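Local coordinates for protein MdcA (Pseudomonas aeruginosa, PDB 5VIT) that probably serves as the transferase subunit of malonate decarboxylase, moving malonyl and acetyl groups on and off the enzyme's acyl-carrier subunit, at residues R52-G57 with H82-S87; E223-R228 with H259-N264; P293-I298 with G313-M318; E422-G427 with A488-I493. All coordinates share one frame; numbering follows the deposited sequence.

Contact 1: R52-G57 with H82-S87; sequences RVVLEG and HMIMPS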
loop_
_atom_site.group_PDB
_atom_site.type_symbol
_atom_site.label_atom_id
_atom_site.label_comp_id
_atom_site.label_asym_id
_atom_site.label_seq_id
_atom_site.Cartn_x
_atom_site.Cartn_y
_atom_site.Cartn_z
ATOM N N ARG A 52 -37.304 7.082 -35.017
ATOM C CA ARG A 52 -36.357 6.555 -34.050
ATOM C C ARG A 52 -36.041 5.126 -34.453
ATOM O O ARG A 52 -36.914 4.254 -34.444
ATOM C CB ARG A 52 -36.920 6.609 -32.629
ATOM C CG ARG A 52 -37.041 8.005 -32.064
ATOM C CD ARG A 52 -37.836 7.984 -30.769
ATOM N NE ARG A 52 -37.969 9.319 -30.190
ATOM C CZ ARG A 52 -38.865 9.638 -29.260
ATOM N NH1 ARG A 52 -39.717 8.719 -28.816
ATOM N NH2 ARG A 52 -38.918 10.880 -28.785
ATOM N N VAL A 53 -34.795 4.882 -34.833
ATOM C CA VAL A 53 -34.447 3.563 -35.358
ATOM C C VAL A 53 -33.383 2.894 -34.512
ATOM O O VAL A 53 -32.263 3.379 -34.400
ATOM C CB VAL A 53 -33.946 3.635 -36.817
ATOM C CG1 VAL A 53 -33.572 2.259 -37.312
ATOM C CG2 VAL A 53 -34.989 4.292 -37.724
ATOM N N VAL A 54 -33.759 1.778 -33.909
ATOM C CA VAL A 54 -32.823 0.956 -33.180
ATOM C C VAL A 54 -32.096 0.076 -34.194
ATOM O O VAL A 54 -32.731 -0.573 -35.015
ATOM C CB VAL A 54 -33.541 0.118 -32.121
ATOM C CG1 VAL A 54 -32.641 -0.976 -31.616
ATOM C CG2 VAL A 54 -33.990 1.010 -30.975
ATOM N N LEU A 55 -30.765 0.084 -34.146
ATOM C CA LEU A 55 -29.929 -0.617 -35.131
ATOM C C LEU A 55 -28.806 -1.365 -34.431
ATOM O O LEU A 55 -27.972 -0.757 -33.750
ATOM C CB LEU A 55 -29.332 0.366 -36.147
ATOM C CG LEU A 55 -28.246 -0.201 -37.074
ATOM C CD1 LEU A 55 -28.728 -1.497 -37.800
ATOM C CD2 LEU A 55 -27.770 0.862 -38.067
ATOM N N GLU A 56 -28.770 -2.677 -34.613
ATOM C CA GLU A 56 -27.857 -3.473 -33.824
ATOM C C GLU A 56 -26.444 -3.281 -34.288
ATOM O O GLU A 56 -25.977 -3.824 -35.308
ATOM C CB GLU A 56 -28.242 -4.940 -33.820
ATOM C CG GLU A 56 -29.210 -5.205 -32.687
ATOM C CD GLU A 56 -29.540 -6.659 -32.503
ATOM O OE1 GLU A 56 -29.185 -7.479 -33.379
ATOM O OE2 GLU A 56 -30.172 -6.970 -31.482
ATOM N N GLY A 57 -25.856 -2.336 -33.570
ATOM C CA GLY A 57 -24.498 -2.370 -33.135
ATOM C C GLY A 57 -24.702 -2.751 -31.677
ATOM O O GLY A 57 -24.978 -1.907 -30.801
ATOM N N HIS A 82 -33.436 9.288 -36.216
ATOM C CA HIS A 82 -32.893 9.312 -34.862
ATOM C C HIS A 82 -32.374 7.905 -34.543
ATOM O O HIS A 82 -33.164 6.991 -34.328
ATOM C CB HIS A 82 -33.969 9.768 -33.867
ATOM C CG HIS A 82 -33.494 9.892 -32.452
ATOM N ND1 HIS A 82 -34.257 10.483 -31.468
ATOM C CD2 HIS A 82 -32.343 9.503 -31.852
ATOM C CE1 HIS A 82 -33.596 10.458 -30.324
ATOM N NE2 HIS A 82 -32.431 9.871 -30.530
ATOM N N MET A 83 -31.048 7.744 -34.555
ATOM C CA MET A 83 -30.420 6.444 -34.352
ATOM C C MET A 83 -30.217 6.152 -32.870
ATOM O O MET A 83 -29.675 6.973 -32.126
ATOM C CB MET A 83 -29.067 6.352 -35.083
ATOM C CG MET A 83 -29.130 6.370 -36.626
ATOM S SD MET A 83 -30.099 5.045 -37.416
ATOM C CE MET A 83 -31.614 5.900 -37.546
ATOM N N ILE A 84 -30.666 4.970 -32.463
ATOM C CA ILE A 84 -30.442 4.468 -31.118
ATOM C C ILE A 84 -29.606 3.193 -31.196
ATOM O O ILE A 84 -30.093 2.126 -31.608
ATOM C CB ILE A 84 -31.759 4.182 -30.387
ATOM C CG1 ILE A 84 -32.613 5.460 -30.329
ATOM C CG2 ILE A 84 -31.453 3.590 -29.005
ATOM C CD1 ILE A 84 -34.092 5.209 -29.977
ATOM N N MET A 85 -28.336 3.314 -30.822
ATOM C CA MET A 85 -27.404 2.211 -30.982
ATOM C C MET A 85 -26.636 1.949 -29.685
ATOM O O MET A 85 -26.038 2.863 -29.130
ATOM C CB MET A 85 -26.436 2.508 -32.130
ATOM C CG MET A 85 -27.127 2.970 -33.400
ATOM S SD MET A 85 -26.017 3.011 -34.799
ATOM C CE MET A 85 -25.409 1.320 -34.813
ATOM N N PRO A 86 -26.675 0.703 -29.190
ATOM C CA PRO A 86 -25.847 0.367 -28.027
ATOM C C PRO A 86 -24.369 0.600 -28.314
ATOM O O PRO A 86 -23.675 1.237 -27.519
ATOM C CB PRO A 86 -26.148 -1.117 -27.796
ATOM C CG PRO A 86 -27.534 -1.301 -28.358
ATOM C CD PRO A 86 -27.618 -0.377 -29.541
ATOM N N SER A 87 -23.907 0.095 -29.455
ATOM C CA SER A 87 -22.515 0.229 -29.865
ATOM C C SER A 87 -22.445 0.788 -31.289
ATOM O O SER A 87 -23.114 0.275 -32.183
ATOM C CB SER A 87 -21.811 -1.130 -29.765
ATOM O OG SER A 87 -20.551 -1.132 -30.409
HETATM O O HOH W 1 -36.627 11.875 -31.764
#
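Val53 faces Met83 in a short parallel ladder that shows how neighbouring strands of an alpha/beta sheet are joined. Backbone bonds come first. Val53 N donates to His82 O at 2.7 Å, and Val53 O accepts from Ile84 N at 3.0 Å, so one residue is gripped on both sides by the residues flanking Met83. A weak bond follows from Leu55 N to Ile84 O. Beyond the ladder, where segment 82-87 turns a corner at Pro86, Ser87 N reaches Gly57 O at 2.6 Å.

Apolar contacts lie on both faces. Bends at chi2 and chi3 curl Met83 until its CE presses tightly on Val53 CB, at 3.3 Å, while CE of Met85 lies 3.9 Å from Leu55 CG. Val54 CG2 rests on Ile84 CB on the opposite face.

Polar side chains meet at one end. Arg52 CG runs alongside the His82 ring, the guanidinium being turned 84° from it, and a water joins Arg52 NE to ND1 of His82. The other ring nitrogen, NE2, bonds Asp106.

The two strands and helix 64-70 form a beta-alpha-beta unit; strands 149-154 and 102-107 flank the pair, and helix 91-98 packs on Met83, Leu55 and Met85.

Contact 2: E223-R228 with H259-N264; sequences EPLFTR and HGIGFN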
loop_
_atom_site.group_PDB
_atom_site.type_symbol
_atom_site.label_atom_id
_atom_site.label_comp_id
_atom_site.label_asym_id
_atom_site.label_seq_id
_atom_site.Cartn_x
_atom_site.Cartn_y
_atom_site.Cartn_z
ATOM N N GLU A 223 -18.081 -9.163 -33.745
ATOM C CA GLU A 223 -16.847 -8.599 -33.228
ATOM C C GLU A 223 -16.432 -9.296 -31.926
ATOM O O GLU A 223 -17.218 -9.377 -30.982
ATOM C CB GLU A 223 -17.014 -7.097 -32.997
ATOM C CG GLU A 223 -15.771 -6.425 -32.456
ATOM C CD GLU A 223 -14.690 -6.305 -33.513
ATOM O OE1 GLU A 223 -15.016 -6.318 -34.721
ATOM O OE2 GLU A 223 -13.516 -6.201 -33.135
ATOM N N PRO A 224 -15.196 -9.805 -31.864
ATOM C CA PRO A 224 -14.723 -10.403 -30.599
ATOM C C PRO A 224 -14.217 -9.334 -29.627
ATOM O O PRO A 224 -13.030 -9.275 -29.332
ATOM C CB PRO A 224 -13.586 -11.327 -31.051
ATOM C CG PRO A 224 -13.053 -10.668 -32.298
ATOM C CD PRO A 224 -14.242 -9.994 -32.971
ATOM N N LEU A 225 -15.127 -8.516 -29.114
ATOM C CA LEU A 225 -14.761 -7.258 -28.466
ATOM C C LEU A 225 -13.890 -7.418 -27.212
ATOM O O LEU A 225 -12.955 -6.628 -26.990
ATOM C CB LEU A 225 -16.028 -6.473 -28.111
ATOM C CG LEU A 225 -15.795 -5.031 -27.659
ATOM C CD1 LEU A 225 -15.197 -4.184 -28.812
ATOM C CD2 LEU A 225 -17.094 -4.429 -27.108
ATOM N N PHE A 226 -14.182 -8.443 -26.415
ATOM C CA PHE A 226 -13.538 -8.613 -25.117
ATOM C C PHE A 226 -12.397 -9.616 -25.127
ATOM O O PHE A 226 -11.703 -9.776 -24.111
ATOM C CB PHE A 226 -14.573 -9.035 -24.070
ATOM C CG PHE A 226 -15.550 -7.955 -23.721
ATOM C CD1 PHE A 226 -15.428 -7.258 -22.542
ATOM C CD2 PHE A 226 -16.596 -7.636 -24.589
ATOM C CE1 PHE A 226 -16.331 -6.264 -22.206
ATOM C CE2 PHE A 226 -17.505 -6.638 -24.277
ATOM C CZ PHE A 226 -17.379 -5.948 -23.082
ATOM N N THR A 227 -12.194 -10.284 -26.261
ATOM C CA THR A 227 -11.069 -11.215 -26.400
ATOM C C THR A 227 -9.725 -10.478 -26.341
ATOM O O THR A 227 -9.483 -9.516 -27.076
ATOM C CB THR A 227 -11.152 -12.042 -27.727
ATOM O OG1 THR A 227 -12.336 -12.846 -27.710
ATOM C CG2 THR A 227 -9.949 -12.988 -27.859
ATOM N N ARG A 228 -8.856 -10.937 -25.451
ATOM C CA ARG A 228 -7.552 -10.329 -25.296
ATOM C C ARG A 228 -6.467 -11.379 -25.543
ATOM O O ARG A 228 -6.522 -12.488 -25.022
ATOM C CB ARG A 228 -7.416 -9.688 -23.896
ATOM C CG ARG A 228 -8.154 -8.320 -23.722
ATOM C CD ARG A 228 -7.682 -7.309 -24.757
ATOM N NE ARG A 228 -8.388 -6.019 -24.775
ATOM C CZ ARG A 228 -9.478 -5.781 -25.503
ATOM N NH1 ARG A 228 -10.030 -6.754 -26.210
ATOM N NH2 ARG A 228 -10.049 -4.588 -25.503
ATOM N N HIS A 259 -15.453 -8.210 -14.482
ATOM C CA HIS A 259 -14.221 -7.590 -14.988
ATOM C C HIS A 259 -14.591 -6.688 -16.155
ATOM O O HIS A 259 -15.228 -7.144 -17.114
ATOM C CB HIS A 259 -13.204 -8.639 -15.455
ATOM C CG HIS A 259 -12.440 -9.291 -14.343
ATOM N ND1 HIS A 259 -11.533 -10.308 -14.563
ATOM C CD2 HIS A 259 -12.432 -9.068 -13.008
ATOM C CE1 HIS A 259 -10.994 -10.680 -13.415
ATOM N NE2 HIS A 259 -11.519 -9.941 -12.454
ATOM N N GLY A 260 -14.221 -5.415 -16.069
ATOM C CA GLY A 260 -14.306 -4.530 -17.226
ATOM C C GLY A 260 -13.346 -5.018 -18.303
ATOM O O GLY A 260 -12.433 -5.799 -18.039
ATOM N N ILE A 261 -13.548 -4.558 -19.527
ATOM C CA ILE A 261 -12.728 -4.995 -20.648
ATOM C C ILE A 261 -11.233 -4.669 -20.464
ATOM O O ILE A 261 -10.863 -3.740 -19.733
ATOM C CB ILE A 261 -13.228 -4.350 -21.953
ATOM C CG1 ILE A 261 -12.770 -5.166 -23.161
ATOM C CG2 ILE A 261 -12.768 -2.879 -22.022
ATOM C CD1 ILE A 261 -13.328 -4.682 -24.459
ATOM N N GLY A 262 -10.358 -5.460 -21.083
ATOM C CA GLY A 262 -8.957 -5.076 -21.129
ATOM C C GLY A 262 -7.885 -6.028 -20.644
ATOM O O GLY A 262 -8.169 -7.082 -20.074
ATOM N N PHE A 263 -6.631 -5.627 -20.848
ATOM C CA PHE A 263 -5.494 -6.470 -20.510
ATOM C C PHE A 263 -5.307 -6.565 -19.018
ATOM O O PHE A 263 -4.934 -7.622 -18.508
ATOM C CB PHE A 263 -4.206 -5.953 -21.173
ATOM C CG PHE A 263 -4.193 -6.110 -22.671
ATOM C CD1 PHE A 263 -4.269 -5.002 -23.503
ATOM C CD2 PHE A 263 -4.121 -7.372 -23.249
ATOM C CE1 PHE A 263 -4.263 -5.152 -24.888
ATOM C CE2 PHE A 263 -4.116 -7.528 -24.628
ATOM C CZ PHE A 263 -4.191 -6.421 -25.447
ATOM N N ASN A 264 -5.565 -5.464 -18.316
ATOM C CA ASN A 264 -5.442 -5.434 -16.857
ATOM C C ASN A 264 -6.260 -6.532 -16.189
ATOM O O ASN A 264 -5.759 -7.246 -15.318
ATOM C CB ASN A 264 -5.859 -4.062 -16.297
ATOM C CG ASN A 264 -4.912 -2.931 -16.721
ATOM O OD1 ASN A 264 -3.927 -3.156 -17.430
ATOM N ND2 ASN A 264 -5.228 -1.705 -16.309
HETATM O O HOH W 2 -11.456 -7.998 -21.784
#
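Arg228 threads between Ile261 and Phe263, and its course can be read atom by atom. CB already lies near the rim of the Phe263 ring, 4.0 Å from CE2. CG passes beside the carbonyl of Gly262. A bend at chi2 (-57°) then swings CD over one face of the Phe263 ring, 3.7 Å from its centroid, in a CH-pi contact; the guanidinium is too far along for more than a weak cation-pi attraction. The extended chi3 carries NE on to 3.8 Å from Gly262 CA.

Two local motifs frame this path: a type I beta turn from Pro224 to Thr227, and Gly262 in the N-cap position of helix 263-278. Between them a water accepts from Gly262 N and donates to Phe226 O, and no direct hydrogen bond crosses the contact.

At the tip, NH2 touches Ile261 CD1 at 3.4 Å, with Ile261 CG1 over a guanidinium face. The other nitrogen turns home instead: Arg228 NH1 donates to Leu225 O at 3.0 Å. It also donates to Thr227 O, which lies close to the guanidinium plane. Ile261 also crosses Phe226 at about a right angle, placing CD1 above the ring's face, 4.0 Å from its centroid. A malonate ion, probably from the crystallisation liquor, lies beside Phe226.

Contact 3: P293-I298 with G313-M318; sequences PHPTLI and GTELGM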
loop_
_atom_site.group_PDB
_atom_site.type_symbol
_atom_site.label_atom_id
_atom_site.label_comp_id
_atom_site.label_asym_id
_atom_site.label_seq_id
_atom_site.Cartn_x
_atom_site.Cartn_y
_atom_site.Cartn_z
ATOM N N PRO A 293 -17.922 -14.429 -22.267
ATOM C CA PRO A 293 -17.101 -15.615 -22.009
ATOM C C PRO A 293 -15.673 -15.388 -22.506
ATOM O O PRO A 293 -15.329 -15.848 -23.605
ATOM C CB PRO A 293 -17.816 -16.722 -22.797
ATOM C CG PRO A 293 -18.481 -15.987 -23.952
ATOM C CD PRO A 293 -18.813 -14.591 -23.441
ATOM N N HIS A 294 -14.883 -14.653 -21.714
ATOM C CA HIS A 294 -13.507 -14.308 -22.069
ATOM C C HIS A 294 -12.720 -15.576 -22.329
ATOM O O HIS A 294 -12.659 -16.441 -21.453
ATOM C CB HIS A 294 -12.791 -13.536 -20.950
ATOM C CG HIS A 294 -13.368 -12.182 -20.624
ATOM N ND1 HIS A 294 -12.888 -11.418 -19.604
ATOM C CD2 HIS A 294 -14.396 -11.502 -21.194
ATOM C CE1 HIS A 294 -13.586 -10.280 -19.549
ATOM N NE2 HIS A 294 -14.483 -10.306 -20.496
ATOM N N PRO A 295 -12.082 -15.682 -23.505
ATOM C CA PRO A 295 -11.163 -16.818 -23.656
ATOM C C PRO A 295 -10.101 -16.847 -22.529
ATOM O O PRO A 295 -9.645 -17.918 -22.125
ATOM C CB PRO A 295 -10.543 -16.582 -25.042
ATOM C CG PRO A 295 -11.654 -15.892 -25.809
ATOM C CD PRO A 295 -12.259 -14.943 -24.772
ATOM N N THR A 296 -9.774 -15.685 -21.975
ATOM C CA THR A 296 -8.752 -15.612 -20.933
ATOM C C THR A 296 -9.219 -16.194 -19.591
ATOM O O THR A 296 -8.419 -16.375 -18.670
ATOM C CB THR A 296 -8.289 -14.155 -20.748
ATOM O OG1 THR A 296 -9.437 -13.295 -20.628
ATOM C CG2 THR A 296 -7.495 -13.723 -21.970
ATOM N N LEU A 297 -10.507 -16.522 -19.498
ATOM C CA LEU A 297 -11.052 -17.134 -18.291
ATOM C C LEU A 297 -10.998 -18.663 -18.362
ATOM O O LEU A 297 -11.205 -19.345 -17.360
ATOM C CB LEU A 297 -12.495 -16.675 -18.056
ATOM C CG LEU A 297 -13.034 -16.901 -16.644
ATOM C CD1 LEU A 297 -12.380 -15.932 -15.671
ATOM C CD2 LEU A 297 -14.571 -16.802 -16.594
ATOM N N ILE A 298 -10.727 -19.197 -19.547
ATOM C CA ILE A 298 -10.680 -20.651 -19.739
ATOM C C ILE A 298 -9.802 -21.377 -18.705
ATOM O O ILE A 298 -10.250 -22.353 -18.105
ATOM C CB ILE A 298 -10.209 -21.013 -21.163
ATOM C CG1 ILE A 298 -11.271 -20.575 -22.182
ATOM C CG2 ILE A 298 -9.950 -22.517 -21.264
ATOM C CD1 ILE A 298 -10.880 -20.797 -23.619
ATOM N N GLY A 313 -23.015 -11.273 -23.635
ATOM C CA GLY A 313 -23.035 -11.686 -25.018
ATOM C C GLY A 313 -22.085 -12.849 -25.194
ATOM O O GLY A 313 -21.875 -13.634 -24.255
ATOM N N THR A 314 -21.494 -12.958 -26.382
ATOM C CA THR A 314 -20.552 -14.029 -26.630
ATOM C C THR A 314 -19.308 -13.540 -27.336
ATOM O O THR A 314 -19.318 -12.531 -28.047
ATOM C CB THR A 314 -21.153 -15.167 -27.478
ATOM O OG1 THR A 314 -20.238 -16.267 -27.500
ATOM C CG2 THR A 314 -21.417 -14.701 -28.899
ATOM N N GLU A 315 -18.235 -14.289 -27.127
ATOM C CA GLU A 315 -16.962 -14.010 -27.756
ATOM C C GLU A 315 -16.722 -15.051 -28.841
ATOM O O GLU A 315 -16.624 -16.247 -28.551
ATOM C CB GLU A 315 -15.848 -14.011 -26.706
ATOM C CG GLU A 315 -15.817 -12.736 -25.900
ATOM C CD GLU A 315 -15.574 -11.529 -26.787
ATOM O OE1 GLU A 315 -14.641 -11.592 -27.614
ATOM O OE2 GLU A 315 -16.314 -10.526 -26.682
ATOM N N LEU A 316 -16.638 -14.581 -30.082
ATOM C CA LEU A 316 -16.541 -15.452 -31.245
ATOM C C LEU A 316 -15.502 -16.540 -31.061
ATOM O O LEU A 316 -14.335 -16.259 -30.778
ATOM C CB LEU A 316 -16.222 -14.646 -32.502
ATOM C CG LEU A 316 -16.221 -15.421 -33.820
ATOM C CD1 LEU A 316 -17.559 -16.115 -34.008
ATOM C CD2 LEU A 316 -15.924 -14.486 -34.996
ATOM N N GLY A 317 -15.960 -17.783 -31.212
ATOM C CA GLY A 317 -15.106 -18.945 -31.109
ATOM C C GLY A 317 -15.226 -19.672 -29.792
ATOM O O GLY A 317 -14.703 -20.776 -29.632
ATOM N N MET A 318 -15.920 -19.061 -28.841
ATOM C CA MET A 318 -16.099 -19.694 -27.546
ATOM C C MET A 318 -17.339 -20.611 -27.516
ATOM O O MET A 318 -17.506 -21.404 -26.570
ATOM C CB MET A 318 -16.193 -18.628 -26.446
ATOM C CG MET A 318 -14.874 -17.919 -26.143
ATOM S SD MET A 318 -13.722 -19.047 -25.346
ATOM C CE MET A 318 -14.432 -19.225 -23.706
#
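Gly313 and Pro293 open this contact, carbonyl against proline ring: Gly313 O stands 3.3 Å from Pro293 CD. The next residue, Thr314, brings its CA to the same edge of the ring, and its OG1, 4.0 Å from Pro293 CG, is held by Glu319. Glu315 comes next. Its N lies 3.6 Å from Pro293 CG and its CB close to Pro293 O, after which a bend at chi2 (-61°) leads the carboxylate away from the proline segment. That buried group is well supplied with partners: OE1 is hydrogen-bonded to Thr227 OG1, and OE2 to Phe226 N and Gln60 NE2.

From Glu315 to Met318 the chain makes a type II beta turn, closed by Met318 N bonding Glu315 O, with Gly317 at its positive-phi corner. Both segments follow adjacent parallel strands, 288-290 and 308-310; the first runs through a 3-10 turn into helix 298-302. The contact thus joins the connections that leave the ends of two neighbouring parallel strands.

Met318 finishes the walk. Folded at chi2 and chi3 (-69° and -72°), its chain wraps round one carbonyl: CG comes within 3.3 Å of Pro293 O and CE returns to 3.5 Å from the same oxygen. SD sits against Pro295 CG, and it also meets Ile298 CD1 at 3.8 Å; Ile298, at the start of helix 298-302, and Met318 reach toward each other tip to tip.

Contact 4: E422-G427 with A488-I493; sequences ETFQDG and AGISPI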
loop_
_atom_site.group_PDB
_atom_site.type_symbol
_atom_site.label_atom_id
_atom_site.label_comp_id
_atom_site.label_asym_id
_atom_site.label_seq_id
_atom_site.Cartn_x
_atom_site.Cartn_y
_atom_site.Cartn_z
ATOM N N GLU A 422 -2.521 1.714 -14.941
ATOM C CA GLU A 422 -1.143 2.162 -14.820
ATOM C C GLU A 422 -1.095 3.679 -14.640
ATOM O O GLU A 422 -1.969 4.398 -15.154
ATOM C CB GLU A 422 -0.341 1.744 -16.059
ATOM C CG GLU A 422 0.974 1.132 -15.679
ATOM C CD GLU A 422 1.902 0.894 -16.842
ATOM O OE1 GLU A 422 3.075 1.268 -16.687
ATOM O OE2 GLU A 422 1.493 0.303 -17.864
ATOM N N THR A 423 -0.084 4.177 -13.928
ATOM C CA THR A 423 0.005 5.619 -13.694
ATOM C C THR A 423 0.168 6.410 -14.975
ATOM O O THR A 423 -0.156 7.600 -15.013
ATOM C CB THR A 423 1.164 5.989 -12.761
ATOM O OG1 THR A 423 2.358 5.364 -13.226
ATOM C CG2 THR A 423 0.867 5.515 -11.344
ATOM N N PHE A 424 0.694 5.753 -16.007
ATOM C CA PHE A 424 0.843 6.350 -17.335
ATOM C C PHE A 424 0.260 5.444 -18.394
ATOM O O PHE A 424 0.262 4.216 -18.259
ATOM C CB PHE A 424 2.316 6.627 -17.676
ATOM C CG PHE A 424 2.889 7.830 -16.983
ATOM C CD1 PHE A 424 3.215 7.786 -15.640
ATOM C CD2 PHE A 424 3.125 9.002 -17.688
ATOM C CE1 PHE A 424 3.762 8.895 -15.012
ATOM C CE2 PHE A 424 3.652 10.114 -17.065
ATOM C CZ PHE A 424 3.973 10.062 -15.730
ATOM N N GLN A 425 -0.226 6.079 -19.450
ATOM C CA GLN A 425 -0.776 5.410 -20.606
ATOM C C GLN A 425 0.346 5.137 -21.592
ATOM O O GLN A 425 1.308 5.906 -21.671
ATOM C CB GLN A 425 -1.860 6.276 -21.244
ATOM C CG GLN A 425 -2.986 6.629 -20.278
ATOM C CD GLN A 425 -3.946 5.456 -20.066
ATOM O OE1 GLN A 425 -4.446 4.886 -21.038
ATOM N NE2 GLN A 425 -4.201 5.092 -18.802
ATOM N N ASP A 426 0.211 4.040 -22.331
ATOM C CA ASP A 426 1.185 3.610 -23.342
ATOM C C ASP A 426 1.864 4.738 -24.159
ATOM O O ASP A 426 3.088 4.737 -24.318
ATOM C CB ASP A 426 0.494 2.623 -24.299
ATOM C CG ASP A 426 -0.289 1.546 -23.555
ATOM O OD1 ASP A 426 0.171 1.118 -22.461
ATOM O OD2 ASP A 426 -1.376 1.159 -24.050
ATOM N N GLY A 427 1.080 5.693 -24.658
ATOM C CA GLY A 427 1.599 6.764 -25.491
ATOM C C GLY A 427 2.399 7.869 -24.808
ATOM O O GLY A 427 2.811 8.820 -25.474
ATOM N N ALA A 488 -0.330 7.616 -7.360
ATOM C CA ALA A 488 -0.406 8.142 -8.720
ATOM C C ALA A 488 0.965 8.271 -9.380
ATOM O O ALA A 488 1.069 8.766 -10.513
ATOM C CB ALA A 488 -1.123 9.495 -8.715
ATOM N N GLY A 489 2.006 7.815 -8.693
ATOM C CA GLY A 489 3.360 7.828 -9.227
ATOM C C GLY A 489 3.944 9.216 -9.489
ATOM O O GLY A 489 3.826 10.119 -8.666
ATOM N N ILE A 490 4.579 9.384 -10.645
ATOM C CA ILE A 490 5.193 10.654 -10.995
ATOM C C ILE A 490 4.362 11.392 -12.048
ATOM O O ILE A 490 4.878 12.231 -12.787
ATOM C CB ILE A 490 6.635 10.449 -11.495
ATOM C CG1 ILE A 490 6.640 9.605 -12.767
ATOM C CG2 ILE A 490 7.496 9.791 -10.392
ATOM C CD1 ILE A 490 8.026 9.344 -13.310
ATOM N N SER A 491 3.072 11.058 -12.101
ATOM C CA SER A 491 2.063 11.826 -12.830
ATOM C C SER A 491 1.896 13.193 -12.168
ATOM O O SER A 491 2.295 13.362 -11.011
ATOM C CB SER A 491 0.711 11.082 -12.827
ATOM O OG SER A 491 0.213 11.007 -11.500
ATOM N N PRO A 492 1.289 14.164 -12.875
ATOM C CA PRO A 492 1.100 15.462 -12.209
ATOM C C PRO A 492 0.356 15.343 -10.866
ATOM O O PRO A 492 0.703 16.039 -9.927
ATOM C CB PRO A 492 0.273 16.264 -13.227
ATOM C CG PRO A 492 0.572 15.609 -14.570
ATOM C CD PRO A 492 0.810 14.168 -14.276
ATOM N N ILE A 493 -0.646 14.477 -10.781
ATOM C CA ILE A 493 -1.308 14.181 -9.512
ATOM C C ILE A 493 -0.341 13.513 -8.485
ATOM O O ILE A 493 -0.268 13.901 -7.303
ATOM C CB ILE A 493 -2.558 13.293 -9.774
ATOM C CG1 ILE A 493 -3.601 14.091 -10.576
ATOM C CG2 ILE A 493 -3.139 12.723 -8.477
ATOM C CD1 ILE A 493 -4.014 15.419 -9.914
HETATM O O HOH W 3 4.656 6.809 -12.365
#
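Phe424 and Thr423 carry the first shell, one by an aromatic ring and the other by a methyl group. CE1 of Phe424 meets Ile490 CG1 at 3.7 Å, the two side chains crossing at about a right angle, and the same atom lies equally near Ser491 N. Ile490 O lies at the ring's edge, in its plane. Thr423 holds CG2 anti to its carbonyl carbon, and this methyl rests 3.4 Å from Ala488 O; it also comes up to Gly489 N, where no side chain stands in its way. Thr423 OG1 works through a water, which donates to it at 2.8 Å and accepts from Ile490 N at 3.1 Å.

The second shell shapes the chain that receives them. Ala488 to Ser491 is a type II' beta turn with Gly489 at its positive-phi corner. Its backbone bond is weak, but Ser491 OG donates to Ala488 O at 2.6 Å and ties the ends of the turn together; the same OG is bonded to Gly494 N. Glu465 holds Thr423 OG1 as well.

The neighbouring MdcC subunit borders the same residues: its Pro82 packs on Phe424, its Arg61 on Ile490, and its Thr81 is hydrogen-bonded to Glu422. With no direct hydrogen bond between the segments, the buried contact is made by van der Waals touch, partly carbon against backbone polar atoms, and by a bridging water, while polar bonds within the 488-491 turn, and from Thr423 to Glu465, fix the shapes that meet.

How the contacts relate
The four contacts follow one another along the chain and are divided between two sheets. Contact 1 lies within the first, parallel sheet. Contacts 2, 3 and 4 gather segments that follow strands 256-259, 288-290, 308-310 and 416-420 of the second, mixed sheet, though segment 223-228 comes after strand 212-215 of the first and 488-493 after helix 477-486. Contacts 2 and 3 are neighbours, their centres about 9 Å apart. Contact 1 lies about 23 Å from contact 2, centre to centre, and 36 Å from contact 4, which borders MdcC. Segment 223-228, leading from the first sheet region toward the second, is met by 259-264 and by Glu315, near a bound malonate that may mark a pocket.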